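PDB 1LU4: soluble secreted antigen MPT53 from Mycobacterium tuberculosis, which probably catalyses the oxidation of reduced, unfolded secreted proteins to form disulfide bonds, as a thioredoxin-fold oxidoreductase related to DsbE. Local coordinates for residues 3-9 with 91-95; 37-41 with 73-77; 104-108 with 130-134. All blocks are in the same frame, centred on the assembly; numbering follows the deposited sequence.

Interaction 1 (3-9 with 91-95); sequences ERLQFTA and IWARY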
loop_
_atom_site.group_PDB
_atom_site.type_symbol
_atom_site.label_atom_id
_atom_site.label_comp_id
_atom_site.label_asym_id
_atom_site.label_seq_id
_atom_site.Cartn_x
_atom_site.Cartn_y
_atom_site.Cartn_z
ATOM N N GLU A 3 -2.102 17.093 -0.053
ATOM C CA GLU A 3 -2.618 17.132 1.305
ATOM C C GLU A 3 -3.333 15.867 1.757
ATOM O O GLU A 3 -3.533 15.619 2.961
ATOM C CB GLU A 3 -3.561 18.360 1.416
ATOM C CG GLU A 3 -3.654 18.808 2.870
ATOM C CD GLU A 3 -3.881 20.295 3.035
ATOM O OE1 GLU A 3 -4.216 20.958 2.030
ATOM O OE2 GLU A 3 -3.721 20.780 4.174
ATOM N N ARG A 4 -3.766 14.960 0.876
ATOM C CA ARG A 4 -4.291 13.760 1.484
ATOM C C ARG A 4 -3.281 12.904 2.249
ATOM O O ARG A 4 -3.683 12.139 3.133
ATOM C CB ARG A 4 -4.833 12.831 0.403
ATOM C CG ARG A 4 -6.018 13.383 -0.342
ATOM C CD ARG A 4 -6.521 12.431 -1.416
ATOM N NE ARG A 4 -5.497 12.160 -2.418
ATOM C CZ ARG A 4 -5.531 11.288 -3.419
ATOM N NH1 ARG A 4 -6.674 10.587 -3.556
ATOM N NH2 ARG A 4 -4.551 11.074 -4.284
ATOM N N LEU A 5 -2.014 13.049 1.883
ATOM C CA LEU A 5 -0.974 12.320 2.604
ATOM C C LEU A 5 -0.851 12.826 4.051
ATOM O O LEU A 5 -0.118 12.224 4.813
ATOM C CB LEU A 5 0.370 12.490 1.905
ATOM C CG LEU A 5 0.492 11.743 0.576
ATOM C CD1 LEU A 5 1.732 12.212 -0.169
ATOM C CD2 LEU A 5 0.558 10.222 0.816
ATOM N N GLN A 6 -1.527 13.906 4.460
ATOM C CA GLN A 6 -1.414 14.468 5.795
ATOM C C GLN A 6 -2.293 13.680 6.747
ATOM O O GLN A 6 -3.332 14.158 7.187
ATOM C CB GLN A 6 -1.783 15.946 5.755
ATOM C CG GLN A 6 -1.313 16.652 4.497
ATOM C CD GLN A 6 -0.596 17.925 4.916
ATOM O OE1 GLN A 6 -0.585 18.855 4.136
ATOM N NE2 GLN A 6 -0.064 17.847 6.131
ATOM N N PHE A 7 -1.882 12.439 7.005
ATOM C CA PHE A 7 -2.591 11.607 7.973
ATOM C C PHE A 7 -1.570 11.036 8.947
ATOM O O PHE A 7 -0.395 10.952 8.584
ATOM C CB PHE A 7 -3.376 10.476 7.328
ATOM C CG PHE A 7 -2.541 9.506 6.494
ATOM C CD1 PHE A 7 -1.878 8.413 7.020
ATOM C CD2 PHE A 7 -2.456 9.681 5.117
ATOM C CE1 PHE A 7 -1.143 7.566 6.246
ATOM C CE2 PHE A 7 -1.695 8.806 4.332
ATOM C CZ PHE A 7 -1.042 7.709 4.882
ATOM N N THR A 8 -2.078 10.582 10.072
ATOM C CA THR A 8 -1.220 9.773 10.957
ATOM C C THR A 8 -1.890 8.428 11.134
ATOM O O THR A 8 -3.094 8.237 10.939
ATOM C CB THR A 8 -0.897 10.455 12.293
ATOM O OG1 THR A 8 -2.101 10.703 13.041
ATOM C CG2 THR A 8 -0.224 11.798 12.022
ATOM N N ALA A 9 -1.022 7.483 11.474
ATOM C CA ALA A 9 -1.462 6.115 11.532
ATOM C C ALA A 9 -0.669 5.296 12.530
ATOM O O ALA A 9 0.291 5.824 13.096
ATOM C CB ALA A 9 -1.272 5.550 10.117
ATOM N N ILE A 91 -8.196 6.045 6.852
ATOM C CA ILE A 91 -7.332 6.377 5.695
ATOM C C ILE A 91 -7.939 5.859 4.420
ATOM O O ILE A 91 -7.916 6.541 3.370
ATOM C CB ILE A 91 -5.890 5.812 5.910
ATOM C CG1 ILE A 91 -5.305 6.333 7.243
ATOM C CG2 ILE A 91 -5.026 6.121 4.724
ATOM C CD1 ILE A 91 -4.060 5.501 7.597
ATOM N N TRP A 92 -8.547 4.677 4.440
ATOM C CA TRP A 92 -9.216 4.144 3.263
ATOM C C TRP A 92 -10.170 5.042 2.633
ATOM O O TRP A 92 -10.431 5.438 1.564
ATOM C CB TRP A 92 -9.921 2.851 3.496
ATOM C CG TRP A 92 -8.987 1.716 3.505
ATOM C CD1 TRP A 92 -7.906 1.529 4.307
ATOM C CD2 TRP A 92 -9.064 0.570 2.644
ATOM N NE1 TRP A 92 -7.315 0.403 4.051
ATOM C CE2 TRP A 92 -7.979 -0.242 3.034
ATOM C CE3 TRP A 92 -9.877 0.098 1.611
ATOM C CZ2 TRP A 92 -7.529 -1.496 2.565
ATOM C CZ3 TRP A 92 -9.525 -1.139 1.073
ATOM C CH2 TRP A 92 -8.423 -1.840 1.555
ATOM N N ALA A 93 -10.796 5.777 3.664
ATOM C CA ALA A 93 -12.218 6.940 3.399
ATOM C C ALA A 93 -11.453 8.057 2.771
ATOM O O ALA A 93 -11.978 8.610 1.821
ATOM C CB ALA A 93 -12.892 7.166 4.632
ATOM N N ARG A 94 -10.280 8.458 3.255
ATOM C CA ARG A 94 -9.595 9.655 2.781
ATOM C C ARG A 94 -9.265 9.474 1.315
ATOM O O ARG A 94 -9.253 10.441 0.560
ATOM C CB ARG A 94 -8.408 9.936 3.723
ATOM C CG ARG A 94 -7.571 11.141 3.322
ATOM C CD ARG A 94 -6.432 11.077 4.361
ATOM N NE ARG A 94 -6.843 11.919 5.460
ATOM C CZ ARG A 94 -6.663 13.207 5.671
ATOM N NH1 ARG A 94 -6.004 14.004 4.840
ATOM N NH2 ARG A 94 -7.169 13.705 6.781
ATOM N N TYR A 95 -8.964 8.225 0.925
ATOM C CA TYR A 95 -8.562 7.927 -0.402
ATOM C C TYR A 95 -9.709 7.421 -1.213
ATOM O O TYR A 95 -9.362 7.018 -2.330
ATOM C CB TYR A 95 -7.405 6.856 -0.412
ATOM C CG TYR A 95 -6.122 7.644 -0.194
ATOM C CD1 TYR A 95 -5.463 8.152 -1.323
ATOM C CD2 TYR A 95 -5.643 7.901 1.079
ATOM C CE1 TYR A 95 -4.299 8.880 -1.203
ATOM C CE2 TYR A 95 -4.474 8.658 1.225
ATOM C CZ TYR A 95 -3.831 9.125 0.062
ATOM O OH TYR A 95 -2.718 9.869 0.293
HETATM O O HOH W 1 -9.104 10.815 -2.145
HETATM O O HOH W 2 -8.812 8.317 -4.813
HETATM O O HOH W 3 -5.315 16.168 7.945
#
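In this thioredoxin-like fold the N-terminal segment 3-9, a 3-10 turn running into a short strand, packs against the end of helix 90-94 on one face of the central sheet. Y95, the first residue past the helix, gives up the most area. R4 CD sits over one face of its ring and the R4 guanidinium continues along it, with R4 CZ 3.5 Å from Y95 CE1, while the ring edge faces F7; Y95 OH, 3.3 Å from L5 CD2, is hydrogen-bonded to Y106 of strand 102-106. From the helix, R94 extends over the 3-10 turn, its CD 3.2 Å from R4 O, and its NH1 makes a weak hydrogen bond of 3.4 Å to R4 O. Deeper in, F7 completes the apolar part by receiving I91 CG2 over its ring face in a CH-pi contact. Water bridges finish the seam: water 1 accepts from R4 NH1 at 2.8 Å and donates to R94 O at 2.7 Å.

Interaction 2 (37-41 with 73-77); sequences PFCNA and FVSKY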
loop_
_atom_site.group_PDB
_atom_site.type_symbol
_atom_site.label_atom_id
_atom_site.label_comp_id
_atom_site.label_asym_id
_atom_site.label_seq_id
_atom_site.Cartn_x
_atom_site.Cartn_y
_atom_site.Cartn_z
ATOM N N PRO A 37 -8.334 -12.838 -2.205
ATOM C CA PRO A 37 -7.462 -13.657 -3.029
ATOM C C PRO A 37 -6.660 -12.805 -4.011
ATOM O O PRO A 37 -5.570 -13.237 -4.423
ATOM C CB PRO A 37 -8.417 -14.610 -3.728
ATOM C CG PRO A 37 -9.704 -13.834 -3.812
ATOM C CD PRO A 37 -9.753 -13.062 -2.500
ATOM N N PHE A 38 -7.174 -11.671 -4.427
ATOM C CA PHE A 38 -6.445 -10.807 -5.347
ATOM C C PHE A 38 -5.278 -10.180 -4.609
ATOM O O PHE A 38 -4.170 -10.113 -5.146
ATOM C CB PHE A 38 -7.368 -9.761 -5.959
ATOM C CG PHE A 38 -8.514 -10.379 -6.729
ATOM C CD1 PHE A 38 -8.341 -10.741 -8.049
ATOM C CD2 PHE A 38 -9.774 -10.594 -6.097
ATOM C CE1 PHE A 38 -9.398 -11.303 -8.783
ATOM C CE2 PHE A 38 -10.801 -11.162 -6.827
ATOM C CZ PHE A 38 -10.601 -11.530 -8.150
ATOM N N CYS A 39 -5.478 -9.747 -3.360
ATOM C CA CYS A 39 -4.402 -9.218 -2.563
ATOM C C CYS A 39 -3.339 -10.291 -2.326
ATOM O O CYS A 39 -2.134 -10.004 -2.389
ATOM C CB CYS A 39 -4.917 -8.683 -1.237
ATOM S SG CYS A 39 -5.964 -7.208 -1.365
ATOM N N ASN A 40 -3.781 -11.494 -2.064
ATOM C CA ASN A 40 -2.851 -12.590 -1.849
ATOM C C ASN A 40 -2.053 -12.858 -3.115
ATOM O O ASN A 40 -0.849 -13.130 -3.040
ATOM C CB ASN A 40 -3.582 -13.887 -1.458
ATOM C CG ASN A 40 -3.910 -13.878 0.021
ATOM O OD1 ASN A 40 -4.943 -13.269 0.473
ATOM N ND2 ASN A 40 -3.089 -14.536 0.772
ATOM N N ALA A 41 -2.672 -12.786 -4.311
ATOM C CA ALA A 41 -1.961 -12.980 -5.581
ATOM C C ALA A 41 -0.972 -11.880 -5.823
ATOM O O ALA A 41 0.110 -12.129 -6.371
ATOM C CB ALA A 41 -2.960 -13.093 -6.704
ATOM N N PHE A 73 -0.223 -12.159 7.104
ATOM C CA PHE A 73 -0.109 -11.904 5.675
ATOM C C PHE A 73 1.232 -11.244 5.320
ATOM O O PHE A 73 1.925 -11.677 4.415
ATOM C CB PHE A 73 -1.300 -11.039 5.311
ATOM C CG PHE A 73 -1.428 -10.623 3.885
ATOM C CD1 PHE A 73 -0.786 -9.485 3.388
ATOM C CD2 PHE A 73 -2.237 -11.338 2.978
ATOM C CE1 PHE A 73 -1.008 -9.079 2.075
ATOM C CE2 PHE A 73 -2.418 -10.922 1.667
ATOM C CZ PHE A 73 -1.804 -9.763 1.197
ATOM N N VAL A 74 1.615 -10.219 6.106
ATOM C CA VAL A 74 2.892 -9.573 5.888
ATOM C C VAL A 74 4.023 -10.571 6.033
ATOM O O VAL A 74 4.994 -10.535 5.234
ATOM C CB VAL A 74 3.034 -8.374 6.862
ATOM C CG1 VAL A 74 4.473 -7.900 6.968
ATOM C CG2 VAL A 74 2.124 -7.213 6.461
ATOM N N SER A 75 3.928 -11.442 7.036
ATOM C CA SER A 75 5.004 -12.434 7.267
ATOM C C SER A 75 5.066 -13.439 6.141
ATOM O O SER A 75 6.136 -13.773 5.654
ATOM C CB SER A 75 4.792 -13.147 8.587
ATOM O OG SER A 75 4.979 -12.243 9.662
ATOM N N LYS A 76 3.922 -14.007 5.737
ATOM C CA LYS A 76 3.861 -15.021 4.700
ATOM C C LYS A 76 4.457 -14.552 3.382
ATOM O O LYS A 76 5.119 -15.329 2.723
ATOM C CB LYS A 76 2.391 -15.427 4.500
ATOM C CG LYS A 76 2.131 -16.418 3.362
ATOM C CD LYS A 76 0.644 -16.778 3.369
ATOM C CE LYS A 76 0.420 -17.765 2.202
ATOM N NZ LYS A 76 -1.014 -18.099 2.179
ATOM N N TYR A 77 4.195 -13.275 3.036
ATOM C CA TYR A 77 4.617 -12.757 1.768
ATOM C C TYR A 77 5.839 -11.871 1.864
ATOM O O TYR A 77 6.279 -11.322 0.840
ATOM C CB TYR A 77 3.462 -12.013 1.062
ATOM C CG TYR A 77 2.307 -12.941 0.777
ATOM C CD1 TYR A 77 2.455 -13.969 -0.143
ATOM C CD2 TYR A 77 1.065 -12.793 1.386
ATOM C CE1 TYR A 77 1.420 -14.847 -0.465
ATOM C CE2 TYR A 77 0.012 -13.667 1.088
ATOM C CZ TYR A 77 0.194 -14.663 0.169
ATOM O OH TYR A 77 -0.810 -15.559 -0.131
#
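How a thioredoxin fold packs its active-site helix is illustrated by segment 37-41, the first turn of helix 37-52. It holds C39, the second cysteine of a C36-C39 pair in the CxxC pattern of the family; the pair is predicted to be redox-active, and no disulfide joins it in this structure. Helix 67-77 approaches through its C-terminal part, residues 73-77. The short segments run at 37° to each other with their axes 11.8 Å apart at closest approach, a gap bridged by side chains from both helices.

The apolar part of the contact belongs to F73. Its t rotamer (chi1 180°) carries the ring across the gap, so that F73 CZ comes 4.1 Å from C39 CB. The ring also stacks with W32 and touches W30, both on strand 27-32, which ties the helix pair to the sheet beneath.

Polar groups meet the rim of the same ring: C39 O lies near its plane, 3.6 Å from F73 CZ, and the amide of N40 approaches its edge too. N40 has the largest buried area here, its side chain meeting the F73 ring edge and the end of Y77. Y77 itself reaches over from the following turn, and its hydroxyl OH stands 2.7 Å from the N40 side-chain atom modelled as ND2.

Interaction 3 (104-108 with 130-134); sequences VFYRA and RVAAL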
loop_
_atom_site.group_PDB
_atom_site.type_symbol
_atom_site.label_atom_id
_atom_site.label_comp_id
_atom_site.label_asym_id
_atom_site.label_seq_id
_atom_site.Cartn_x
_atom_site.Cartn_y
_atom_site.Cartn_z
ATOM N N VAL A 104 -2.048 3.463 -5.232
ATOM C CA VAL A 104 -1.817 4.853 -5.581
ATOM C C VAL A 104 -0.337 5.001 -5.818
ATOM O O VAL A 104 0.460 4.789 -4.928
ATOM C CB VAL A 104 -2.331 5.831 -4.528
ATOM C CG1 VAL A 104 -2.136 7.257 -4.994
ATOM C CG2 VAL A 104 -3.833 5.610 -4.143
ATOM N N PHE A 105 0.014 5.446 -7.044
ATOM C CA PHE A 105 1.399 5.603 -7.469
ATOM C C PHE A 105 1.737 7.083 -7.442
ATOM O O PHE A 105 1.210 7.842 -8.299
ATOM C CB PHE A 105 1.541 5.030 -8.876
ATOM C CG PHE A 105 1.402 3.534 -8.945
ATOM C CD1 PHE A 105 2.446 2.697 -8.618
ATOM C CD2 PHE A 105 0.165 2.990 -9.321
ATOM C CE1 PHE A 105 2.307 1.345 -8.652
ATOM C CE2 PHE A 105 0.004 1.612 -9.373
ATOM C CZ PHE A 105 1.079 0.806 -9.035
ATOM N N TYR A 106 2.558 7.534 -6.506
ATOM C CA TYR A 106 2.907 8.950 -6.363
ATOM C C TYR A 106 4.292 9.243 -6.909
ATOM O O TYR A 106 5.274 8.570 -6.618
ATOM C CB TYR A 106 3.014 9.281 -4.910
ATOM C CG TYR A 106 1.716 9.630 -4.181
ATOM C CD1 TYR A 106 1.133 10.856 -4.402
ATOM C CD2 TYR A 106 1.123 8.742 -3.334
ATOM C CE1 TYR A 106 -0.025 11.185 -3.760
ATOM C CE2 TYR A 106 -0.056 9.084 -2.655
ATOM C CZ TYR A 106 -0.620 10.302 -2.885
ATOM O OH TYR A 106 -1.784 10.634 -2.224
ATOM N N ARG A 107 4.330 10.290 -7.726
ATOM C CA ARG A 107 5.584 10.919 -8.082
ATOM C C ARG A 107 6.002 11.886 -6.971
ATOM O O ARG A 107 5.185 12.316 -6.158
ATOM C CB ARG A 107 5.473 11.711 -9.392
ATOM C CG ARG A 107 5.184 10.778 -10.587
ATOM C CD ARG A 107 5.219 11.667 -11.843
ATOM N NE ARG A 107 6.550 12.179 -12.127
ATOM C CZ ARG A 107 7.442 11.544 -12.883
ATOM N NH1 ARG A 107 7.124 10.367 -13.423
ATOM N NH2 ARG A 107 8.625 12.097 -13.081
ATOM N N ALA A 108 7.308 12.251 -6.970
ATOM C CA ALA A 108 7.819 13.197 -5.976
ATOM C C ALA A 108 7.125 14.541 -6.078
ATOM O O ALA A 108 7.018 15.255 -5.094
ATOM C CB ALA A 108 9.340 13.367 -6.186
ATOM N N ARG A 130 5.060 0.303 -13.607
ATOM C CA ARG A 130 4.449 1.524 -13.008
ATOM C C ARG A 130 5.399 2.164 -11.998
ATOM O O ARG A 130 5.516 3.393 -11.882
ATOM C CB ARG A 130 3.096 1.187 -12.379
ATOM C CG ARG A 130 2.055 0.737 -13.441
ATOM C CD ARG A 130 0.780 0.338 -12.716
ATOM N NE ARG A 130 -0.320 0.017 -13.587
ATOM C CZ ARG A 130 -1.110 0.885 -14.225
ATOM N NH1 ARG A 130 -0.997 2.194 -14.134
ATOM N NH2 ARG A 130 -2.084 0.364 -14.984
ATOM N N VAL A 131 6.104 1.305 -11.251
ATOM C CA VAL A 131 7.044 1.860 -10.240
ATOM C C VAL A 131 8.241 2.532 -10.916
ATOM O O VAL A 131 8.636 3.641 -10.493
ATOM C CB VAL A 131 7.446 0.718 -9.297
ATOM C CG1 VAL A 131 8.625 1.129 -8.426
ATOM C CG2 VAL A 131 6.237 0.328 -8.442
ATOM N N ALA A 132 8.784 1.914 -11.975
ATOM C CA ALA A 132 9.873 2.570 -12.708
ATOM C C ALA A 132 9.435 3.921 -13.231
ATOM O O ALA A 132 10.267 4.854 -13.338
ATOM C CB ALA A 132 10.269 1.656 -13.856
ATOM N N ALA A 133 8.173 4.073 -13.640
ATOM C CA ALA A 133 7.741 5.332 -14.264
ATOM C C ALA A 133 7.777 6.476 -13.262
ATOM O O ALA A 133 7.839 7.623 -13.658
ATOM C CB ALA A 133 6.307 5.273 -14.852
ATOM N N LEU A 134 7.725 6.173 -11.972
ATOM C CA LEU A 134 7.820 7.267 -10.975
ATOM C C LEU A 134 9.246 7.879 -11.154
ATOM O O LEU A 134 8.731 9.130 -10.514
ATOM C CB LEU A 134 7.442 6.719 -9.628
ATOM C CG LEU A 134 6.153 5.920 -9.454
ATOM C CD1 LEU A 134 6.010 5.333 -8.052
ATOM C CD2 LEU A 134 4.954 6.825 -9.757
HETATM O O HOH W 4 9.247 11.277 -8.869
#
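Side-chain conformations show how the final turn of helix 124-133 and L134, the chain's last modelled residue, fit against strand 102-106. F105 points toward the helix, and its m rotamer lays the ring under R130: R130 CB stands 4.0 Å from the F105 ring centroid, over the ring face and 18° off its normal, a CH-pi contact. R130 is extended beyond CB (chi2 and chi3 both t), which carries its guanidinium past the ring to a salt bridge with E126. V131 CG2 meets the ring edge, 4.1 Å from F105 CE1. L134, in the mt rotamer, buries more area than any other residue here, bringing CD2 to 4.0 Å from F105 CB and 3.6 Å from Y106 O. R107 bends at chi3 (67°) and so turns its NH1 back to 2.8 Å from A133 O. Water 4 joins the two backbones, accepting from A108 N and donating to L134 O. Together these contacts show a C-terminal helix packed on a face of the mixed central sheet, as in the thioredoxin fold.

The three contacts are spread round one central mixed sheet. Along the chain, interaction 2 is nested inside the loop closed by interaction 1, and interaction 3 follows both. Interactions 1 and 2 lie on opposite sides of the chain's centre, their nearest atoms about 7 Å apart; interaction 3 does not touch interaction 2. Interactions 1 and 3, with centres 18 Å apart, do meet; helix 90-94 and strand 102-106 are successive elements of the chain, and Y95 OH lies 2.8 Å from Y106 OH, a probable hydrogen bond. Both terminal contacts thus lie away from the CxxC start of helix 37-52, the centres of interactions 1 and 3 being 23 and 22 Å from that of interaction 2.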